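Local coordinates for protein agmatine ureohydrolase (Thermoplasma volcanium GSS1, PDB 3PZL) that probably hydrolyses agmatine to putrescine and urea, as a member of the arginase family that binds two manganese ions per subunit, at residues B[35-41]-B[82-88]; B[60-65]-B[283-287]; B[130-134]-B[169-173]; B[176-182]-B[197-203]; B[258-263]-B[296-301]. The contacts are given in a common frame with arbitrary orientation. Numbering follows the deposited sequence.

Overall arrangement
Contacts 1 and 4 are the two outer pairs of one eight-stranded parallel sheet. Both are buried and rest on ladders of backbone hydrogen bonds. Contacts 2 and 5 share helix 281-303. Contact 2 is buried and packs Ile61 and Met284 against small residues. Contact 5 is partly buried and uses hydroxyls and stacked tyrosines. Contact 3 is the surface member, a small patch of leucines, a valine and the aliphatic part of Arg132. Arg62 of contact 2 makes a salt bridge to Asp86 of contact 1, and Tyr37 of contact 1 probably hydrogen-bonds Arg297 and Glu298 of contact 5. Leu171 of contact 3 packs on Ile176 of contact 4, the contact closest to the manganese site.

Contact 1 (B[35-41]-B[82-88]); sequences AKYVVFG and SGMADLG
Strands 37-41 and 84-88 run parallel, axes 4.7 Å apart and inclined by 24°. Tyr37 pairs with Met84 (a selenomethionine), Val38 with Ala85 and Val39 with Asp86. Gly83 O accepts from Lys36 N at 2.8 Å and from Tyr37 N at 2.9 Å. The ladder continues with Ala85 N to Tyr37 O (2.9 Å), Val39 N to Ala85 O (2.9 Å) and Leu87 N to Val39 O (3.0 Å). There the register slips by one residue: Gly41 N bonds Gly88 O (2.8 Å), where Leu87 and Gly88, the latter at positive phi, leave strand geometry. Asp86, chi1 t, forms an Asx turn from OD1 to Gly88 N (3.2 Å). Its OD2 accepts from Ile25 N and salt-bridges Arg62. The closest apolar contacts are Ala35 CB to Ala85 CB (3.5 Å) and Val38 CG1 to Leu87 CD1 (3.7 Å). Strand 84-90 is outermost in the arginase-fold sheet within this chain. Strand 116-121 pairs with the other side of 37-42, and helix 281-303 packs on Tyr37 and Met84.

Contact 2 (B[60-65]-B[283-287]); sequences SIRGAY and SMLAA
Ile61, with chi1 m and chi2 t, reaches over the two alanines of the facing helix: its CD1 lies 3.9 Å from Ala286 CB and its CG2 4.2 Å from Ala287 CB. The helix axes cross at -78° with a closest approach of 8.3 Å. The nearest CA pair is Ile61 with Ser283 (5.2 Å). Ala64 points toward the partner. Its CB sits 3.7 Å from SE of Met284, a selenomethionine with chi1 t and chi2 p. Ser60 OG bonds Ala57 O and meets Ser283 CB, 3.7 Å from OG, by van der Waals contact alone. Tyr65, chi1 t, places CD1 4.3 Å from Ala287 CB, while its OH bonds Asp27 and Gln291. Small residues let the helices approach closely, so this is steep helix-helix packing held by van der Waals forces. Tyr50 and Glu245 of a neighbouring subunit pack against Ala64 and Met284. Both helices flank the parallel sheet of the arginase fold, and Arg62 turns away to Asp86 and Asp89, tying helix 57-65 to strand 84-90.

Contact 3 (B[130-134]-B[169-173]); sequences AVRAL and DLLGE
Residues 130-134 lie at the C-terminal end of helix 126-132. They face the C-terminal end of helix 163-171. The nearest CA pair is Arg132 with Leu170, 6.7 Å apart, so the side chains bridge most of the gap. Val131, chi1 t, points toward the partner. Its CG1 lies 3.6 Å from Leu171 CD1 and 4.5 Å from Leu170 CD1. The side chain of Val131 is also about 8 Å from that of the manganese ligand His124. Arg132 points its CA-to-CB bond away, yet its CG comes to 3.7 Å from Leu170 CD1. With chi1 m and the next two angles t, the side chain is extended. Leu134, with chi1 m and chi2 t, brings CD1 to 4.5 Å from Leu171 CD1. On the partner, Leu170 and Leu171 both have chi1 m and chi2 t and point toward residues 130-134. Gly172 then ends the helix with positive phi (85°). The contact joins two helices flanking the parallel sheet of the arginase fold, and helix 96-112 covers the other side of residues 130-134. Its chemistry is apolar between the segments: loose van der Waals packing of Leu and Val methyls and the Arg132 CG, at the protein surface. Arg132, which lends its aliphatic CG to the contact, turns its guanidinium to a salt bridge with Asp101 of helix 96-112.

Contact 4 (B[176-182]-B[197-203]); sequences ITSIGIR and VSFISSF
Ile200 lies at the apolar centre, its CD1 4.0 Å from Ile179 CG1 and 3.8 Å from Thr177 CG2. Ile179 and Ile200 both have chi1 m. Phe199 lies on the other face with Ser178, its CD2 3.9 Å from Ser178 CB and 4.0 Å from Ile181 CG2. The strands are parallel, axes 4.7 Å apart and 7° inclined. Thr177 pairs with Ser198, Ser178 with Phe199 and Ile179 with Ile200. They belong to a beta-alpha-beta unit through helix 186-189, next to strand 138-143, which leads into metal ligand Asp144. Backbone bonds run Ser198 N to Ile176 O (3.1 Å), Ser178 N to Ser198 O (2.8 Å), Ile200 N to Ser178 O (2.9 Å) and Gly180 N to Ile200 O (2.6 Å). Gly180, at phi/psi 107/-6, where a CB would jam against the preceding carbonyl, ends the regular register. Beyond it, Ser202 N bonds Ile181 O at 3.2 Å. Ser201 N-caps helix 202-220, its OG bonding Asp204 N. Arg182 NH1 bonds Gly180 O at 2.8 Å.

Contact 5 (B[258-263]-B[296-301]); sequences IERLSY and SREKYY
This helix-helix contact of the arginase fold sets the end of helix 251-261 and its following turn against helix 281-303. The nearest CA pairs are Glu259 with Ser296 (5.4 Å) and Tyr263 with Arg297 (4.9 Å). Ser262 and Ser296, both chi1 p, point at each other. Their OG atoms are hydrogen-bonded at 2.8 Å, and Ser296 OG also bonds Val292 O. Ser262 N makes a weak bond to Ile258 O at 3.0 Å. Glu259 turns away and is paired with Arg256. Tyr263, chi1 p, lays its ring on that of Tyr300, chi1 t, in an offset stack with centroids 4.6 Å apart and planes at 30°. Tyr263 CB also makes a CH-pi contact, 3.8 Å from the Tyr300 ring centroid. The hydroxyl of Tyr263 is satisfied by Asp218. Arg297 NH1 and Glu298 probably both bond Tyr37 OH, linking this helix to strand 37-42. Tyr301, chi1 m, gives its OH proton to Tyr263 O; the modelled OH-to-O distance, 2.4 Å, is unusually short for a 2.70 Å structure.

Contact 1 (B[35-41]-B[82-88])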
# COMPACT_ATOMS: atom_id res chain seq x y z
N ALA B 35 24.79 -18.88 -25.59
CA ALA B 35 23.48 -18.23 -25.60
C ALA B 35 23.15 -17.51 -26.91
O ALA B 35 24.04 -16.89 -27.50
CB ALA B 35 23.38 -17.27 -24.45
N LYS B 36 21.89 -17.59 -27.34
CA LYS B 36 21.41 -16.83 -28.51
C LYS B 36 20.86 -15.52 -28.03
O LYS B 36 21.05 -14.47 -28.66
CB LYS B 36 20.29 -17.55 -29.29
CG LYS B 36 20.60 -18.95 -29.86
CD LYS B 36 19.48 -19.39 -30.79
CE LYS B 36 19.40 -20.92 -30.95
NZ LYS B 36 18.10 -21.30 -31.62
N TYR B 37 20.16 -15.59 -26.91
CA TYR B 37 19.52 -14.42 -26.30
C TYR B 37 20.18 -14.08 -24.95
O TYR B 37 20.25 -14.89 -24.03
CB TYR B 37 18.01 -14.64 -26.13
CG TYR B 37 17.27 -14.97 -27.40
CD1 TYR B 37 16.84 -13.95 -28.26
CD2 TYR B 37 16.99 -16.29 -27.74
CE1 TYR B 37 16.15 -14.25 -29.43
CE2 TYR B 37 16.29 -16.59 -28.91
CZ TYR B 37 15.88 -15.56 -29.74
OH TYR B 37 15.20 -15.83 -30.91
N VAL B 38 20.68 -12.86 -24.85
CA VAL B 38 21.41 -12.47 -23.69
C VAL B 38 20.68 -11.33 -23.00
O VAL B 38 20.61 -10.20 -23.51
CB VAL B 38 22.83 -12.08 -24.08
CG1 VAL B 38 23.64 -11.74 -22.85
CG2 VAL B 38 23.47 -13.21 -24.82
N VAL B 39 20.13 -11.66 -21.84
CA VAL B 39 19.30 -10.76 -21.05
C VAL B 39 20.19 -10.14 -19.99
O VAL B 39 20.94 -10.85 -19.32
CB VAL B 39 18.17 -11.54 -20.35
CG1 VAL B 39 17.57 -10.72 -19.23
CG2 VAL B 39 17.13 -11.96 -21.36
N PHE B 40 20.09 -8.82 -19.86
CA PHE B 40 20.88 -8.10 -18.88
C PHE B 40 20.17 -6.85 -18.39
O PHE B 40 19.43 -6.20 -19.12
CB PHE B 40 22.29 -7.78 -19.42
CG PHE B 40 22.29 -6.91 -20.65
CD1 PHE B 40 22.28 -7.47 -21.91
CD2 PHE B 40 22.32 -5.53 -20.53
CE1 PHE B 40 22.27 -6.66 -23.04
CE2 PHE B 40 22.33 -4.73 -21.64
CZ PHE B 40 22.31 -5.29 -22.90
N GLY B 41 20.42 -6.53 -17.12
CA GLY B 41 19.81 -5.39 -16.50
C GLY B 41 20.73 -4.22 -16.36
O GLY B 41 21.94 -4.37 -16.16
N SER B 82 15.56 -22.53 -25.75
CA SER B 82 15.79 -21.42 -26.67
C SER B 82 17.10 -20.61 -26.47
O SER B 82 17.23 -19.53 -26.99
CB SER B 82 14.59 -20.49 -26.63
OG SER B 82 13.43 -21.23 -26.97
N GLY B 83 18.06 -21.15 -25.73
CA GLY B 83 19.36 -20.51 -25.63
C GLY B 83 19.33 -19.13 -24.98
O GLY B 83 19.79 -18.16 -25.56
N MSE B 84 18.78 -19.06 -23.78
CA MSE B 84 18.73 -17.83 -23.01
C MSE B 84 19.80 -17.84 -21.94
O MSE B 84 20.06 -18.88 -21.32
CB MSE B 84 17.40 -17.74 -22.29
CG MSE B 84 16.26 -17.15 -23.06
SE MSE B 84 14.81 -16.78 -21.75
CE MSE B 84 13.74 -18.35 -22.10
N ALA B 85 20.37 -16.66 -21.71
CA ALA B 85 21.32 -16.43 -20.63
C ALA B 85 20.94 -15.14 -19.89
O ALA B 85 20.33 -14.25 -20.47
CB ALA B 85 22.73 -16.31 -21.19
N ASP B 86 21.29 -15.04 -18.61
CA ASP B 86 21.04 -13.84 -17.85
C ASP B 86 22.34 -13.42 -17.21
O ASP B 86 22.82 -14.09 -16.31
CB ASP B 86 19.98 -14.09 -16.75
CG ASP B 86 19.42 -12.80 -16.10
OD1 ASP B 86 19.91 -11.67 -16.37
OD2 ASP B 86 18.46 -12.91 -15.31
N LEU B 87 22.91 -12.32 -17.66
CA LEU B 87 24.17 -11.84 -17.06
C LEU B 87 24.03 -11.22 -15.66
O LEU B 87 25.03 -11.13 -14.94
CB LEU B 87 24.88 -10.86 -17.99
CG LEU B 87 25.10 -11.36 -19.41
CD1 LEU B 87 25.83 -10.31 -20.20
CD2 LEU B 87 25.85 -12.68 -19.42
N GLY B 88 22.81 -10.81 -15.28
CA GLY B 88 22.58 -10.02 -14.08
C GLY B 88 22.54 -8.51 -14.34
O GLY B 88 22.08 -8.05 -15.38

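Contact 2 (B[60-65]-B[283-287])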
# COMPACT_ATOMS: atom_id res chain seq x y z
N SER B 60 12.65 -6.87 -10.35
CA SER B 60 11.26 -7.27 -10.23
C SER B 60 10.78 -8.16 -11.40
O SER B 60 9.93 -9.06 -11.21
CB SER B 60 10.34 -6.07 -10.05
OG SER B 60 10.38 -5.22 -11.19
N ILE B 61 11.34 -7.93 -12.58
CA ILE B 61 11.06 -8.79 -13.71
C ILE B 61 11.52 -10.25 -13.47
O ILE B 61 10.83 -11.20 -13.82
CB ILE B 61 11.60 -8.19 -15.05
CG1 ILE B 61 10.75 -7.00 -15.46
CG2 ILE B 61 11.55 -9.19 -16.20
CD1 ILE B 61 11.46 -6.11 -16.41
N ARG B 62 12.69 -10.42 -12.89
CA ARG B 62 13.17 -11.76 -12.58
C ARG B 62 12.24 -12.44 -11.57
O ARG B 62 12.06 -13.64 -11.58
CB ARG B 62 14.60 -11.68 -12.00
CG ARG B 62 15.64 -11.08 -12.94
CD ARG B 62 17.07 -11.09 -12.37
NE ARG B 62 18.03 -10.60 -13.37
CZ ARG B 62 18.48 -9.34 -13.48
NH1 ARG B 62 18.08 -8.38 -12.64
NH2 ARG B 62 19.32 -9.03 -14.46
N GLY B 63 11.66 -11.65 -10.68
CA GLY B 63 10.79 -12.18 -9.66
C GLY B 63 9.44 -12.62 -10.17
O GLY B 63 8.92 -13.62 -9.70
N ALA B 64 8.88 -11.87 -11.13
CA ALA B 64 7.59 -12.21 -11.74
C ALA B 64 7.73 -13.40 -12.68
O ALA B 64 6.75 -14.15 -12.89
CB ALA B 64 7.09 -11.07 -12.50
N TYR B 65 8.92 -13.60 -13.25
CA TYR B 65 9.07 -14.62 -14.25
C TYR B 65 8.73 -15.99 -13.68
O TYR B 65 8.26 -16.85 -14.40
CB TYR B 65 10.46 -14.62 -14.82
CG TYR B 65 10.59 -15.39 -16.13
CD1 TYR B 65 10.56 -14.72 -17.37
CD2 TYR B 65 10.75 -16.75 -16.13
CE1 TYR B 65 10.69 -15.42 -18.57
CE2 TYR B 65 10.89 -17.46 -17.31
CZ TYR B 65 10.85 -16.80 -18.53
OH TYR B 65 10.98 -17.56 -19.66
N SER B 283 5.33 -5.60 -13.95
CA SER B 283 6.51 -6.41 -14.23
C SER B 283 6.13 -7.78 -14.78
O SER B 283 6.94 -8.46 -15.39
CB SER B 283 7.39 -6.54 -12.99
OG SER B 283 6.63 -7.07 -11.94
N MSE B 284 4.88 -8.17 -14.58
CA MSE B 284 4.40 -9.42 -15.11
C MSE B 284 4.13 -9.26 -16.61
O MSE B 284 4.42 -10.14 -17.41
CB MSE B 284 3.14 -9.84 -14.40
CG MSE B 284 2.72 -11.25 -14.74
SE MSE B 284 4.07 -12.56 -14.09
CE MSE B 284 3.08 -14.19 -14.48
N LEU B 285 3.55 -8.13 -16.99
CA LEU B 285 3.39 -7.84 -18.41
C LEU B 285 4.79 -7.69 -19.02
O LEU B 285 5.05 -8.22 -20.11
CB LEU B 285 2.58 -6.57 -18.62
CG LEU B 285 2.49 -6.05 -20.04
CD1 LEU B 285 1.90 -7.08 -20.95
CD2 LEU B 285 1.63 -4.88 -20.02
N ALA B 286 5.69 -6.98 -18.34
CA ALA B 286 7.05 -6.85 -18.87
C ALA B 286 7.74 -8.20 -19.13
O ALA B 286 8.39 -8.38 -20.16
CB ALA B 286 7.88 -5.98 -18.00
N ALA B 287 7.55 -9.16 -18.23
CA ALA B 287 8.15 -10.48 -18.39
C ALA B 287 7.46 -11.25 -19.49
O ALA B 287 8.12 -11.99 -20.24
CB ALA B 287 8.05 -11.24 -17.16

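Contact 3 (B[130-134]-B[169-173])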
# COMPACT_ATOMS: atom_id res chain seq x y z
N ALA B 130 22.50 1.58 -27.04
CA ALA B 130 22.22 0.56 -28.03
C ALA B 130 22.11 1.13 -29.46
O ALA B 130 22.58 0.50 -30.41
CB ALA B 130 20.98 -0.21 -27.62
N VAL B 131 21.55 2.33 -29.61
CA VAL B 131 21.39 2.93 -30.95
C VAL B 131 22.73 3.31 -31.61
O VAL B 131 22.81 3.35 -32.82
CB VAL B 131 20.48 4.17 -30.93
CG1 VAL B 131 20.17 4.62 -32.36
CG2 VAL B 131 19.18 3.87 -30.20
N ARG B 132 23.76 3.59 -30.81
CA ARG B 132 25.08 3.92 -31.33
C ARG B 132 25.68 2.69 -32.00
O ARG B 132 26.54 2.81 -32.85
CB ARG B 132 26.04 4.38 -30.23
CG ARG B 132 25.81 5.77 -29.66
CD ARG B 132 26.72 5.99 -28.46
NE ARG B 132 26.49 7.27 -27.78
CZ ARG B 132 27.13 7.67 -26.68
NH1 ARG B 132 28.06 6.91 -26.12
NH2 ARG B 132 26.82 8.83 -26.14
N ALA B 133 25.22 1.51 -31.59
CA ALA B 133 25.81 0.28 -32.07
C ALA B 133 25.22 -0.25 -33.40
O ALA B 133 25.76 -1.16 -34.04
CB ALA B 133 25.78 -0.75 -30.98
N LEU B 134 24.12 0.37 -33.83
CA LEU B 134 23.36 -0.09 -35.00
C LEU B 134 24.06 0.06 -36.35
O LEU B 134 24.59 1.12 -36.68
CB LEU B 134 22.00 0.62 -35.06
CG LEU B 134 21.08 0.45 -33.85
CD1 LEU B 134 19.77 1.12 -34.13
CD2 LEU B 134 20.86 -1.02 -33.45
N ASP B 169 19.92 12.16 -34.29
CA ASP B 169 21.28 12.63 -34.47
C ASP B 169 22.17 11.50 -34.98
O ASP B 169 23.09 11.73 -35.77
CB ASP B 169 21.88 13.19 -33.16
CG ASP B 169 21.33 14.58 -32.79
OD1 ASP B 169 20.59 15.21 -33.58
OD2 ASP B 169 21.66 15.04 -31.68
N LEU B 170 21.88 10.27 -34.54
CA LEU B 170 22.70 9.11 -34.90
C LEU B 170 22.31 8.47 -36.22
O LEU B 170 23.18 8.04 -36.97
CB LEU B 170 22.71 8.08 -33.78
CG LEU B 170 23.58 8.45 -32.59
CD1 LEU B 170 23.12 7.78 -31.30
CD2 LEU B 170 25.03 8.12 -32.89
N LEU B 171 21.01 8.41 -36.50
CA LEU B 171 20.53 7.63 -37.65
C LEU B 171 20.17 8.48 -38.85
O LEU B 171 20.37 8.06 -39.98
CB LEU B 171 19.34 6.77 -37.26
CG LEU B 171 19.70 5.82 -36.12
CD1 LEU B 171 18.47 5.18 -35.53
CD2 LEU B 171 20.76 4.79 -36.56
N GLY B 172 19.63 9.66 -38.59
CA GLY B 172 19.14 10.51 -39.65
C GLY B 172 17.72 10.15 -40.02
O GLY B 172 17.08 9.34 -39.36
N GLU B 173 17.25 10.74 -41.11
CA GLU B 173 15.86 10.65 -41.54
C GLU B 173 15.45 9.25 -41.99
O GLU B 173 16.28 8.47 -42.44
CB GLU B 173 15.61 11.65 -42.67
CG GLU B 173 14.14 11.76 -43.09
CD GLU B 173 13.79 13.08 -43.77
OE1 GLU B 173 14.71 13.76 -44.30
OE2 GLU B 173 12.59 13.43 -43.76

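Contact 4 (B[176-182]-B[197-203])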
# COMPACT_ATOMS: atom_id res chain seq x y z
N ILE B 176 13.62 5.93 -38.12
CA ILE B 176 13.02 5.86 -36.78
C ILE B 176 11.50 6.04 -36.82
O ILE B 176 10.99 6.96 -37.45
CB ILE B 176 13.64 6.97 -35.84
CG1 ILE B 176 15.15 6.79 -35.67
CG2 ILE B 176 12.95 6.99 -34.46
CD1 ILE B 176 15.88 8.02 -35.18
N THR B 177 10.80 5.17 -36.11
CA THR B 177 9.36 5.24 -35.92
C THR B 177 9.07 5.12 -34.44
O THR B 177 9.72 4.36 -33.73
CB THR B 177 8.73 4.02 -36.54
OG1 THR B 177 9.42 3.71 -37.76
CG2 THR B 177 7.23 4.21 -36.77
N SER B 178 8.07 5.84 -33.94
CA SER B 178 7.68 5.72 -32.54
C SER B 178 6.16 5.69 -32.40
O SER B 178 5.48 6.61 -32.84
CB SER B 178 8.26 6.87 -31.73
OG SER B 178 8.15 6.62 -30.35
N ILE B 179 5.63 4.63 -31.82
CA ILE B 179 4.20 4.38 -31.81
C ILE B 179 3.53 4.50 -30.45
O ILE B 179 4.07 4.03 -29.42
CB ILE B 179 3.89 2.97 -32.34
CG1 ILE B 179 4.43 2.82 -33.76
CG2 ILE B 179 2.39 2.71 -32.34
CD1 ILE B 179 4.04 1.52 -34.40
N GLY B 180 2.34 5.10 -30.44
CA GLY B 180 1.54 5.22 -29.22
C GLY B 180 1.52 6.63 -28.66
O GLY B 180 0.78 6.93 -27.72
N ILE B 181 2.31 7.51 -29.26
CA ILE B 181 2.53 8.84 -28.69
C ILE B 181 1.24 9.68 -28.54
O ILE B 181 0.35 9.61 -29.37
CB ILE B 181 3.70 9.63 -29.42
CG1 ILE B 181 3.21 10.26 -30.69
CG2 ILE B 181 4.95 8.74 -29.68
CD1 ILE B 181 2.66 11.60 -30.41
N ARG B 182 1.14 10.42 -27.44
CA ARG B 182 -0.06 11.18 -27.05
C ARG B 182 0.27 12.34 -26.14
O ARG B 182 -0.63 12.97 -25.59
CB ARG B 182 -1.09 10.28 -26.36
CG ARG B 182 -0.64 9.56 -25.10
CD ARG B 182 -1.58 8.38 -24.84
NE ARG B 182 -1.18 7.47 -23.76
CZ ARG B 182 -0.26 6.51 -23.87
NH1 ARG B 182 0.38 6.32 -25.03
NH2 ARG B 182 0.05 5.73 -22.82
N VAL B 197 10.99 12.17 -38.15
CA VAL B 197 10.71 10.92 -37.48
C VAL B 197 9.25 10.61 -37.69
O VAL B 197 8.41 11.52 -37.76
CB VAL B 197 11.02 10.95 -35.93
CG1 VAL B 197 10.35 9.80 -35.22
CG2 VAL B 197 12.54 10.95 -35.65
N SER B 198 8.96 9.32 -37.81
CA SER B 198 7.59 8.86 -37.92
C SER B 198 6.97 8.71 -36.53
O SER B 198 7.42 7.89 -35.72
CB SER B 198 7.56 7.54 -38.69
OG SER B 198 6.37 7.42 -39.44
N PHE B 199 5.96 9.52 -36.23
CA PHE B 199 5.28 9.44 -34.94
C PHE B 199 3.87 8.97 -35.18
O PHE B 199 3.13 9.57 -35.95
CB PHE B 199 5.26 10.79 -34.21
CG PHE B 199 6.59 11.22 -33.65
CD1 PHE B 199 7.28 12.30 -34.19
CD2 PHE B 199 7.15 10.57 -32.54
CE1 PHE B 199 8.51 12.71 -33.66
CE2 PHE B 199 8.39 10.97 -32.01
CZ PHE B 199 9.06 12.04 -32.56
N ILE B 200 3.48 7.89 -34.51
CA ILE B 200 2.14 7.40 -34.66
C ILE B 200 1.43 7.47 -33.32
O ILE B 200 1.85 6.86 -32.31
CB ILE B 200 2.15 6.01 -35.26
CG1 ILE B 200 2.71 6.10 -36.66
CG2 ILE B 200 0.75 5.42 -35.32
CD1 ILE B 200 3.48 4.89 -37.06
N SER B 201 0.35 8.25 -33.32
CA SER B 201 -0.42 8.52 -32.13
C SER B 201 -1.20 7.29 -31.66
O SER B 201 -1.69 6.54 -32.49
CB SER B 201 -1.38 9.69 -32.37
OG SER B 201 -2.52 9.27 -33.11
N SER B 202 -1.34 7.12 -30.35
CA SER B 202 -2.19 6.06 -29.83
C SER B 202 -3.62 6.15 -30.37
O SER B 202 -4.32 5.15 -30.42
CB SER B 202 -2.19 6.05 -28.30
OG SER B 202 -2.84 7.19 -27.77
N PHE B 203 -4.03 7.35 -30.77
CA PHE B 203 -5.34 7.58 -31.42
C PHE B 203 -5.40 7.05 -32.84
O PHE B 203 -6.40 6.44 -33.22
CB PHE B 203 -5.69 9.06 -31.40
CG PHE B 203 -5.52 9.70 -30.05
CD1 PHE B 203 -6.39 9.38 -29.00
CD2 PHE B 203 -4.50 10.62 -29.81
CE1 PHE B 203 -6.24 9.97 -27.75
CE2 PHE B 203 -4.36 11.21 -28.54
CZ PHE B 203 -5.24 10.87 -27.53

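Contact 5 (B[258-263]-B[296-301])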
# COMPACT_ATOMS: atom_id res chain seq x y z
N ILE B 258 5.41 -7.04 -31.55
CA ILE B 258 6.58 -7.84 -31.30
C ILE B 258 6.49 -9.15 -32.05
O ILE B 258 7.42 -9.52 -32.76
CB ILE B 258 6.75 -8.07 -29.78
CG1 ILE B 258 6.95 -6.71 -29.07
CG2 ILE B 258 7.91 -9.00 -29.51
CD1 ILE B 258 6.87 -6.75 -27.59
N GLU B 259 5.38 -9.86 -31.87
CA GLU B 259 5.04 -11.07 -32.64
C GLU B 259 5.54 -10.90 -34.11
O GLU B 259 6.34 -11.68 -34.60
CB GLU B 259 3.51 -11.16 -32.64
CG GLU B 259 2.90 -12.50 -32.61
CD GLU B 259 1.38 -12.45 -32.78
OE1 GLU B 259 0.84 -11.59 -33.51
OE2 GLU B 259 0.69 -13.29 -32.18
N ARG B 260 5.07 -9.83 -34.75
CA ARG B 260 5.24 -9.58 -36.16
C ARG B 260 6.64 -9.11 -36.58
O ARG B 260 7.01 -9.25 -37.73
CB ARG B 260 4.21 -8.54 -36.59
CG ARG B 260 2.78 -9.05 -36.68
CD ARG B 260 2.56 -9.99 -37.87
NE ARG B 260 3.19 -9.54 -39.11
CZ ARG B 260 2.83 -8.45 -39.81
NH1 ARG B 260 1.85 -7.65 -39.39
NH2 ARG B 260 3.48 -8.14 -40.92
N LEU B 261 7.42 -8.58 -35.65
CA LEU B 261 8.69 -7.96 -35.97
C LEU B 261 9.95 -8.59 -35.37
O LEU B 261 11.06 -8.14 -35.64
CB LEU B 261 8.63 -6.48 -35.58
CG LEU B 261 8.32 -5.45 -36.66
CD1 LEU B 261 7.50 -6.00 -37.81
CD2 LEU B 261 7.61 -4.28 -36.05
N SER B 262 9.80 -9.63 -34.55
CA SER B 262 10.93 -10.14 -33.77
C SER B 262 11.88 -10.95 -34.66
O SER B 262 13.04 -11.11 -34.33
CB SER B 262 10.46 -11.00 -32.62
OG SER B 262 9.67 -12.03 -33.14
N TYR B 263 11.37 -11.45 -35.78
CA TYR B 263 12.21 -12.16 -36.74
C TYR B 263 13.26 -11.28 -37.45
O TYR B 263 14.22 -11.79 -37.98
CB TYR B 263 11.31 -12.88 -37.76
CG TYR B 263 10.80 -12.02 -38.89
CD1 TYR B 263 9.75 -11.13 -38.70
CD2 TYR B 263 11.35 -12.13 -40.18
CE1 TYR B 263 9.27 -10.35 -39.74
CE2 TYR B 263 10.88 -11.35 -41.25
CZ TYR B 263 9.84 -10.46 -41.02
OH TYR B 263 9.37 -9.69 -42.05
N SER B 296 8.17 -15.87 -30.30
CA SER B 296 7.69 -15.65 -31.65
C SER B 296 8.83 -15.63 -32.66
O SER B 296 8.65 -15.97 -33.83
CB SER B 296 6.89 -14.37 -31.76
OG SER B 296 7.75 -13.28 -31.59
N ARG B 297 10.01 -15.21 -32.21
CA ARG B 297 11.18 -15.26 -33.07
C ARG B 297 11.64 -16.69 -33.32
O ARG B 297 12.03 -17.03 -34.44
CB ARG B 297 12.33 -14.44 -32.47
CG ARG B 297 13.50 -14.30 -33.39
CD ARG B 297 14.42 -13.20 -32.92
NE ARG B 297 15.42 -12.86 -33.94
CZ ARG B 297 16.54 -13.54 -34.13
NH1 ARG B 297 16.79 -14.59 -33.37
NH2 ARG B 297 17.41 -13.18 -35.06
N GLU B 298 11.58 -17.53 -32.29
CA GLU B 298 11.96 -18.92 -32.43
C GLU B 298 11.00 -19.64 -33.33
O GLU B 298 11.41 -20.55 -34.07
CB GLU B 298 12.05 -19.63 -31.07
CG GLU B 298 13.28 -19.27 -30.22
CD GLU B 298 14.60 -19.60 -30.91
OE1 GLU B 298 14.85 -20.78 -31.20
OE2 GLU B 298 15.41 -18.70 -31.14
N LYS B 299 9.72 -19.25 -33.27
CA LYS B 299 8.67 -19.81 -34.14
C LYS B 299 8.99 -19.54 -35.59
O LYS B 299 8.71 -20.37 -36.45
CB LYS B 299 7.30 -19.22 -33.84
CG LYS B 299 6.13 -19.96 -34.48
CD LYS B 299 4.92 -19.00 -34.69
CE LYS B 299 3.55 -19.69 -34.48
NZ LYS B 299 3.16 -20.55 -35.61
N TYR B 300 9.58 -18.39 -35.87
CA TYR B 300 9.91 -18.03 -37.23
C TYR B 300 11.04 -18.92 -37.72
O TYR B 300 10.94 -19.49 -38.81
CB TYR B 300 10.25 -16.54 -37.37
CG TYR B 300 10.49 -16.13 -38.81
CD1 TYR B 300 9.46 -15.68 -39.61
CD2 TYR B 300 11.76 -16.24 -39.37
CE1 TYR B 300 9.68 -15.34 -40.93
CE2 TYR B 300 11.99 -15.90 -40.69
CZ TYR B 300 10.96 -15.45 -41.46
OH TYR B 300 11.20 -15.11 -42.78
N TYR B 301 12.09 -19.05 -36.91
CA TYR B 301 13.26 -19.84 -37.30
C TYR B 301 13.07 -21.34 -37.27
O TYR B 301 13.86 -22.07 -37.84
CB TYR B 301 14.53 -19.39 -36.58
CG TYR B 301 14.80 -17.95 -36.96
CD1 TYR B 301 15.47 -17.63 -38.17
CD2 TYR B 301 14.30 -16.89 -36.17
CE1 TYR B 301 15.67 -16.29 -38.54
CE2 TYR B 301 14.48 -15.57 -36.52
CZ TYR B 301 15.17 -15.26 -37.71
OH TYR B 301 15.36 -13.92 -38.05